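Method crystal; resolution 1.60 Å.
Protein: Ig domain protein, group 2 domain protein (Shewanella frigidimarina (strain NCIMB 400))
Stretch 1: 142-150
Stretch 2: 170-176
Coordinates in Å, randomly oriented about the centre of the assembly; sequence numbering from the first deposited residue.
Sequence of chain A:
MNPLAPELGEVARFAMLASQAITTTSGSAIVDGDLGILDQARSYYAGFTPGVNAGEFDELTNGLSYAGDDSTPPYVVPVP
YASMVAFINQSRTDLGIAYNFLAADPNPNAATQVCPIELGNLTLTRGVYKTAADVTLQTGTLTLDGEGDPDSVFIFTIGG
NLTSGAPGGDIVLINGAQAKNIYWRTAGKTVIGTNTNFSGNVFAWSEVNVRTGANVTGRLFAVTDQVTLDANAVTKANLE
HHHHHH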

# COMPACT_ATOMS: atom_id res chain seq x y z
N LEU A 142 3.72 -15.42 8.10
CA LEU A 142 4.84 -14.58 8.49
C LEU A 142 4.45 -13.84 9.76
O LEU A 142 3.45 -13.11 9.77
CB LEU A 142 5.22 -13.60 7.39
CG LEU A 142 6.21 -12.50 7.80
CD1 LEU A 142 7.56 -13.11 8.22
CD2 LEU A 142 6.39 -11.48 6.68
N THR A 143 5.20 -14.04 10.84
CA THR A 143 4.97 -13.32 12.09
C THR A 143 6.00 -12.21 12.21
O THR A 143 7.20 -12.46 12.10
CB THR A 143 5.03 -14.27 13.29
OG1 THR A 143 4.03 -15.30 13.13
CG2 THR A 143 4.78 -13.51 14.59
N LEU A 144 5.53 -10.98 12.43
CA LEU A 144 6.42 -9.84 12.60
C LEU A 144 6.41 -9.44 14.06
O LEU A 144 5.34 -9.12 14.61
CB LEU A 144 6.02 -8.69 11.68
CG LEU A 144 6.15 -9.04 10.18
CD1 LEU A 144 5.64 -7.90 9.27
CD2 LEU A 144 7.56 -9.46 9.79
N ASP A 145 7.59 -9.47 14.69
CA ASP A 145 7.76 -9.39 16.14
C ASP A 145 8.40 -8.04 16.46
O ASP A 145 9.60 -7.84 16.21
CB ASP A 145 8.63 -10.55 16.62
CG ASP A 145 8.83 -10.58 18.14
OD1 ASP A 145 8.48 -9.63 18.86
OD2 ASP A 145 9.38 -11.60 18.61
N GLY A 146 7.61 -7.13 17.02
CA GLY A 146 8.14 -5.83 17.40
C GLY A 146 8.97 -5.79 18.66
O GLY A 146 9.43 -4.72 19.03
N GLU A 147 9.15 -6.94 19.32
CA GLU A 147 10.00 -7.07 20.52
C GLU A 147 9.58 -6.12 21.63
O GLU A 147 10.40 -5.70 22.45
CB GLU A 147 11.48 -6.88 20.16
CG GLU A 147 12.00 -8.00 19.26
CD GLU A 147 13.42 -7.77 18.81
OE1 GLU A 147 14.32 -8.49 19.30
OE2 GLU A 147 13.64 -6.89 17.95
N GLY A 148 8.30 -5.76 21.67
CA GLY A 148 7.75 -4.96 22.74
C GLY A 148 7.72 -3.48 22.47
O GLY A 148 7.23 -2.72 23.32
N ASP A 149 8.24 -3.03 21.33
CA ASP A 149 8.31 -1.61 21.00
C ASP A 149 7.30 -1.31 19.91
O ASP A 149 7.48 -1.76 18.77
CB ASP A 149 9.73 -1.25 20.54
CG ASP A 149 9.91 0.23 20.30
OD1 ASP A 149 8.93 0.99 20.38
OD2 ASP A 149 11.06 0.63 20.04
N PRO A 150 6.23 -0.56 20.20
CA PRO A 150 5.24 -0.27 19.16
C PRO A 150 5.79 0.56 18.01
O PRO A 150 5.12 0.66 16.97
CB PRO A 150 4.14 0.49 19.91
CG PRO A 150 4.35 0.14 21.35
CD PRO A 150 5.83 -0.03 21.51
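Stretch 2 170-176: DIVLING

Stretch 2 runs beside stretch 1 as a parallel β-strand neighbour. Residues I171 to I174 are extended and pair with L142 to D145, the two strand axes approaching to 4.7 Å and crossing at -22°. The register is simple: I171 sits opposite L142, V172 opposite T143, L173 opposite L144 and I174 opposite D145, with CA atoms 4.7 to 5.0 Å apart.

The hydrogen bonds follow the parallel rule, in which every second residue of one strand reaches to two residues of the other. L142 N donates to D170 O at 2.9 Å, and L142 O accepts from V172 N at 2.9 Å. L144 repeats the pattern one step on, its N giving to V172 O at 2.8 Å and its O receiving from I174 N at 3.0 Å. The ladder continues past the end of strand 142-145, where G146 N donates to I174 O at 3.0 Å with an almost straight N-H...O angle of 175°. V172 and I174 thus spend both their backbone N and O on stretch 1, as L142 and L144 spend theirs on stretch 2. Two CA-H...O contacts fill in between these bonds, I171 CA to L142 O at 3.3 Å and T143 CA to V172 O at 3.2 Å.

Side chains alternate between the faces of the sheet. L142, L144, I171 and L173 share one face, where L144 CB lies 3.9 Å from L173 CD2 and L144 CD1 lies 4.1 Å from I171 CG2; both leucines of stretch 1 are buried. On the other face are T143, D145, V172 and I174. Here T143 CG2 meets I174 CD1 at 3.8 Å, and the isoleucine's chain also passes along the backbone of D145, I174 CG1 being 3.6 Å from D145 CA.

Beyond the strands the pairing gives way to a polar knot. Stretch 1 folds into a type I' turn from G146 to D149, closed by D149 N donating to G146 O at 3.1 Å. D145 OD1 serves two donors: it accepts from N175 ND2 at 2.9 Å across the contact and from E147 N at 2.8 Å within its own stretch, so one carboxylate oxygen ties the turn to stretch 2. N175 answers with its backbone as well, its O accepting from G148 N at 2.7 Å. E147 N comes within 3.3 Å of that same N175 O, but the angle is poor and its bond goes to D145 OD1.

Glycines make this close approach possible. A CB on G146 would stand 2.6 Å from N175 O, and one on G176 would stand 2.9 Å from D149 C, both clashes; G148 and G176 also have backbone angles that by themselves call for glycine. The contact finishes with P150 CA, which directs a CA-H...O contact to G176 O at 3.2 Å.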

# COMPACT_ATOMS: atom_id res chain seq x y z
N ASP A 170 -0.63 -15.53 5.37
CA ASP A 170 -1.06 -14.51 6.31
C ASP A 170 0.14 -13.83 6.97
O ASP A 170 1.22 -14.42 7.09
CB ASP A 170 -1.96 -15.09 7.39
CG ASP A 170 -3.19 -15.73 6.82
OD1 ASP A 170 -3.91 -15.05 6.05
OD2 ASP A 170 -3.41 -16.92 7.11
N ILE A 171 -0.07 -12.59 7.38
CA ILE A 171 0.87 -11.83 8.20
C ILE A 171 0.23 -11.64 9.56
O ILE A 171 -0.91 -11.17 9.66
CB ILE A 171 1.24 -10.49 7.54
CG1 ILE A 171 2.11 -10.73 6.31
CG2 ILE A 171 1.96 -9.57 8.53
CD1 ILE A 171 2.21 -9.54 5.39
N VAL A 172 0.94 -12.05 10.61
CA VAL A 172 0.51 -11.84 11.99
C VAL A 172 1.49 -10.91 12.67
O VAL A 172 2.71 -11.03 12.50
CB VAL A 172 0.41 -13.19 12.74
CG1 VAL A 172 0.17 -12.96 14.24
CG2 VAL A 172 -0.70 -14.03 12.16
N LEU A 173 0.96 -9.96 13.44
CA LEU A 173 1.77 -8.98 14.15
C LEU A 173 1.73 -9.27 15.64
O LEU A 173 0.65 -9.50 16.21
CB LEU A 173 1.26 -7.56 13.88
CG LEU A 173 1.02 -7.23 12.40
CD1 LEU A 173 0.68 -5.75 12.25
CD2 LEU A 173 2.25 -7.59 11.58
N ILE A 174 2.90 -9.28 16.28
CA ILE A 174 3.00 -9.50 17.71
C ILE A 174 3.93 -8.48 18.33
O ILE A 174 4.79 -7.88 17.66
CB ILE A 174 3.48 -10.92 18.07
CG1 ILE A 174 4.90 -11.16 17.55
CG2 ILE A 174 2.46 -11.98 17.60
CD1 ILE A 174 5.52 -12.42 18.11
N ASN A 175 3.76 -8.28 19.64
CA ASN A 175 4.72 -7.58 20.50
C ASN A 175 5.02 -6.17 20.00
O ASN A 175 6.18 -5.74 19.92
CB ASN A 175 6.02 -8.39 20.63
CG ASN A 175 5.78 -9.80 21.18
OD1 ASN A 175 4.76 -10.07 21.82
ND2 ASN A 175 6.72 -10.70 20.94
N GLY A 176 3.96 -5.42 19.67
CA GLY A 176 4.09 -4.02 19.31
C GLY A 176 4.14 -3.75 17.83
O GLY A 176 3.98 -2.59 17.42